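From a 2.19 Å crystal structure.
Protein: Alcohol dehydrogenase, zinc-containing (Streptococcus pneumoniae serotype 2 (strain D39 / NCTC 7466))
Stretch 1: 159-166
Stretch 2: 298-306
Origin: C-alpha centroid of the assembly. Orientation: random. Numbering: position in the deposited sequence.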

# COMPACT_ATOMS: atom_id res chain seq x y z
N GLY A 159 8.85 5.92 13.65
CA GLY A 159 7.56 6.60 13.57
C GLY A 159 7.43 7.51 12.34
O GLY A 159 6.37 7.58 11.71
N TYR A 160 8.51 8.24 11.99
CA TYR A 160 8.42 9.21 10.90
C TYR A 160 8.38 8.52 9.54
O TYR A 160 7.43 8.72 8.77
CB TYR A 160 9.59 10.21 10.97
CG TYR A 160 9.52 11.36 9.97
CD1 TYR A 160 8.40 12.20 9.89
CD2 TYR A 160 10.59 11.64 9.13
CE1 TYR A 160 8.34 13.25 8.98
CE2 TYR A 160 10.55 12.69 8.22
CZ TYR A 160 9.42 13.50 8.15
OH TYR A 160 9.38 14.53 7.25
N GLU A 161 9.38 7.70 9.23
CA GLU A 161 9.46 7.06 7.91
C GLU A 161 8.35 6.03 7.73
O GLU A 161 7.70 6.00 6.68
CB GLU A 161 10.83 6.41 7.72
CG GLU A 161 11.98 7.40 7.71
CD GLU A 161 13.36 6.74 7.75
OE1 GLU A 161 13.48 5.52 7.50
OE2 GLU A 161 14.34 7.47 8.04
N ILE A 162 8.11 5.19 8.74
CA ILE A 162 7.22 4.05 8.57
C ILE A 162 5.77 4.36 8.97
O ILE A 162 4.84 3.79 8.40
CB ILE A 162 7.74 2.83 9.36
CG1 ILE A 162 9.23 2.60 9.05
CG2 ILE A 162 6.87 1.60 9.09
CD1 ILE A 162 9.58 2.54 7.54
N GLY A 163 5.55 5.27 9.91
CA GLY A 163 4.19 5.65 10.27
C GLY A 163 3.66 6.91 9.59
O GLY A 163 2.48 6.99 9.26
N VAL A 164 4.52 7.92 9.39
CA VAL A 164 4.05 9.25 8.98
C VAL A 164 4.21 9.44 7.47
O VAL A 164 3.26 9.82 6.77
CB VAL A 164 4.76 10.36 9.78
CG1 VAL A 164 4.45 11.78 9.19
CG2 VAL A 164 4.35 10.28 11.25
N LEU A 165 5.40 9.14 6.94
CA LEU A 165 5.66 9.30 5.51
C LEU A 165 4.95 8.24 4.67
O LEU A 165 4.31 8.55 3.66
CB LEU A 165 7.18 9.29 5.24
CG LEU A 165 7.89 10.57 5.74
CD1 LEU A 165 9.40 10.52 5.53
CD2 LEU A 165 7.29 11.79 5.04
N LYS A 166 5.03 6.96 5.07
CA LYS A 166 4.30 5.95 4.30
C LYS A 166 2.80 6.13 4.44
O LYS A 166 2.05 5.83 3.50
CB LYS A 166 4.74 4.54 4.72
CG LYS A 166 6.18 4.27 4.31
CD LYS A 166 6.58 2.83 4.58
CE LYS A 166 7.97 2.54 4.05
NZ LYS A 166 7.98 2.42 2.57
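Stretch 2, residues 298-306: STNTTPQLL

Stretch 1 is part of a helix already under way at Gly 159 and contains a wider pi-type turn, in which Leu 165 N donates a hydrogen bond to Tyr 160 O at 2.8 Å. Stretch 2 starts as a loop. A type I beta turn runs from Thr 299 to Thr 302, and the chain then runs as a helix through Leu 306 and beyond. The two helix axes are nearly perpendicular, at 91°, and approach no closer than 11.6 Å. The nearest CA atoms across the stretches are those of Glu 161 and Thr 301, 7.3 Å apart.

Glu 161 is the polar centre of the contact. Its chi1 is m and its chi2 is t, which extends the carboxylate to the loop backbone. Glu 161 OE1 accepts hydrogen bonds from Ser 298 N at 2.9 Å and Thr 299 N at 3.0 Å. Glu 161 OE2 accepts from Thr 301 N at 3.0 Å and from Thr 301 OG1 at 2.6 Å. The carboxylate thus holds the backbone at Ser 298, Thr 299 and Thr 301.

Tyr 160 makes the apolar contact with Leu 305. Leu 305 CD2 lies over one face of its ring, 3.6 Å from Tyr 160 CD2, in a CH-pi contact. Thr 301 OG1 sits at the ring edge, 3.7 Å from Tyr 160 CD2. Leu 165 CD1 meets Thr 301 CG2 at 3.9 Å.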

# COMPACT_ATOMS: atom_id res chain seq x y z
N SER A 298 14.66 2.83 7.61
CA SER A 298 15.95 2.94 6.95
C SER A 298 16.89 3.93 7.63
O SER A 298 18.11 3.70 7.64
CB SER A 298 15.78 3.35 5.49
OG SER A 298 15.66 2.20 4.68
N THR A 299 16.34 4.98 8.22
CA THR A 299 17.01 6.15 8.81
C THR A 299 17.63 7.06 7.75
O THR A 299 18.46 7.92 8.07
CB THR A 299 18.06 5.77 9.88
OG1 THR A 299 19.23 5.20 9.30
CG2 THR A 299 17.49 4.79 10.87
N ASN A 300 17.18 6.98 6.49
CA ASN A 300 17.61 7.98 5.51
C ASN A 300 17.14 9.39 5.88
O ASN A 300 17.74 10.37 5.42
CB ASN A 300 17.12 7.58 4.12
CG ASN A 300 15.62 7.40 4.05
OD1 ASN A 300 15.03 6.71 4.87
ND2 ASN A 300 15.00 8.04 3.08
N THR A 301 16.09 9.53 6.70
CA THR A 301 15.60 10.85 7.08
C THR A 301 16.33 11.46 8.27
O THR A 301 16.08 12.63 8.58
CB THR A 301 14.09 10.82 7.40
OG1 THR A 301 13.86 10.00 8.56
CG2 THR A 301 13.28 10.29 6.21
N THR A 302 17.20 10.70 8.95
CA THR A 302 17.94 11.21 10.11
C THR A 302 18.50 12.62 9.93
O THR A 302 18.34 13.44 10.85
CB THR A 302 19.06 10.23 10.48
OG1 THR A 302 18.51 8.94 10.76
CG2 THR A 302 19.82 10.72 11.73
N PRO A 303 19.14 12.99 8.80
CA PRO A 303 19.56 14.40 8.63
C PRO A 303 18.41 15.39 8.68
O PRO A 303 18.54 16.49 9.25
CB PRO A 303 20.23 14.41 7.25
CG PRO A 303 20.61 13.01 7.00
CD PRO A 303 19.58 12.16 7.67
N GLN A 304 17.28 15.06 8.05
CA GLN A 304 16.14 15.97 8.04
C GLN A 304 15.53 16.09 9.44
O GLN A 304 15.11 17.18 9.85
CB GLN A 304 15.10 15.51 7.01
CG GLN A 304 13.82 16.35 6.96
CD GLN A 304 12.73 15.75 6.05
OE1 GLN A 304 12.68 14.53 5.80
NE2 GLN A 304 11.83 16.61 5.55
N LEU A 305 15.50 14.99 10.19
CA LEU A 305 14.97 15.05 11.55
C LEU A 305 15.89 15.84 12.46
O LEU A 305 15.42 16.57 13.33
CB LEU A 305 14.76 13.64 12.12
CG LEU A 305 13.69 12.74 11.49
CD1 LEU A 305 13.87 11.31 12.00
CD2 LEU A 305 12.31 13.25 11.79
N LEU A 306 17.20 15.69 12.29
CA LEU A 306 18.14 16.52 13.03
C LEU A 306 17.88 18.00 12.78
O LEU A 306 17.83 18.81 13.72
CB LEU A 306 19.58 16.16 12.66
CG LEU A 306 20.18 14.87 13.22
CD1 LEU A 306 21.45 14.56 12.44
CD2 LEU A 306 20.48 15.01 14.71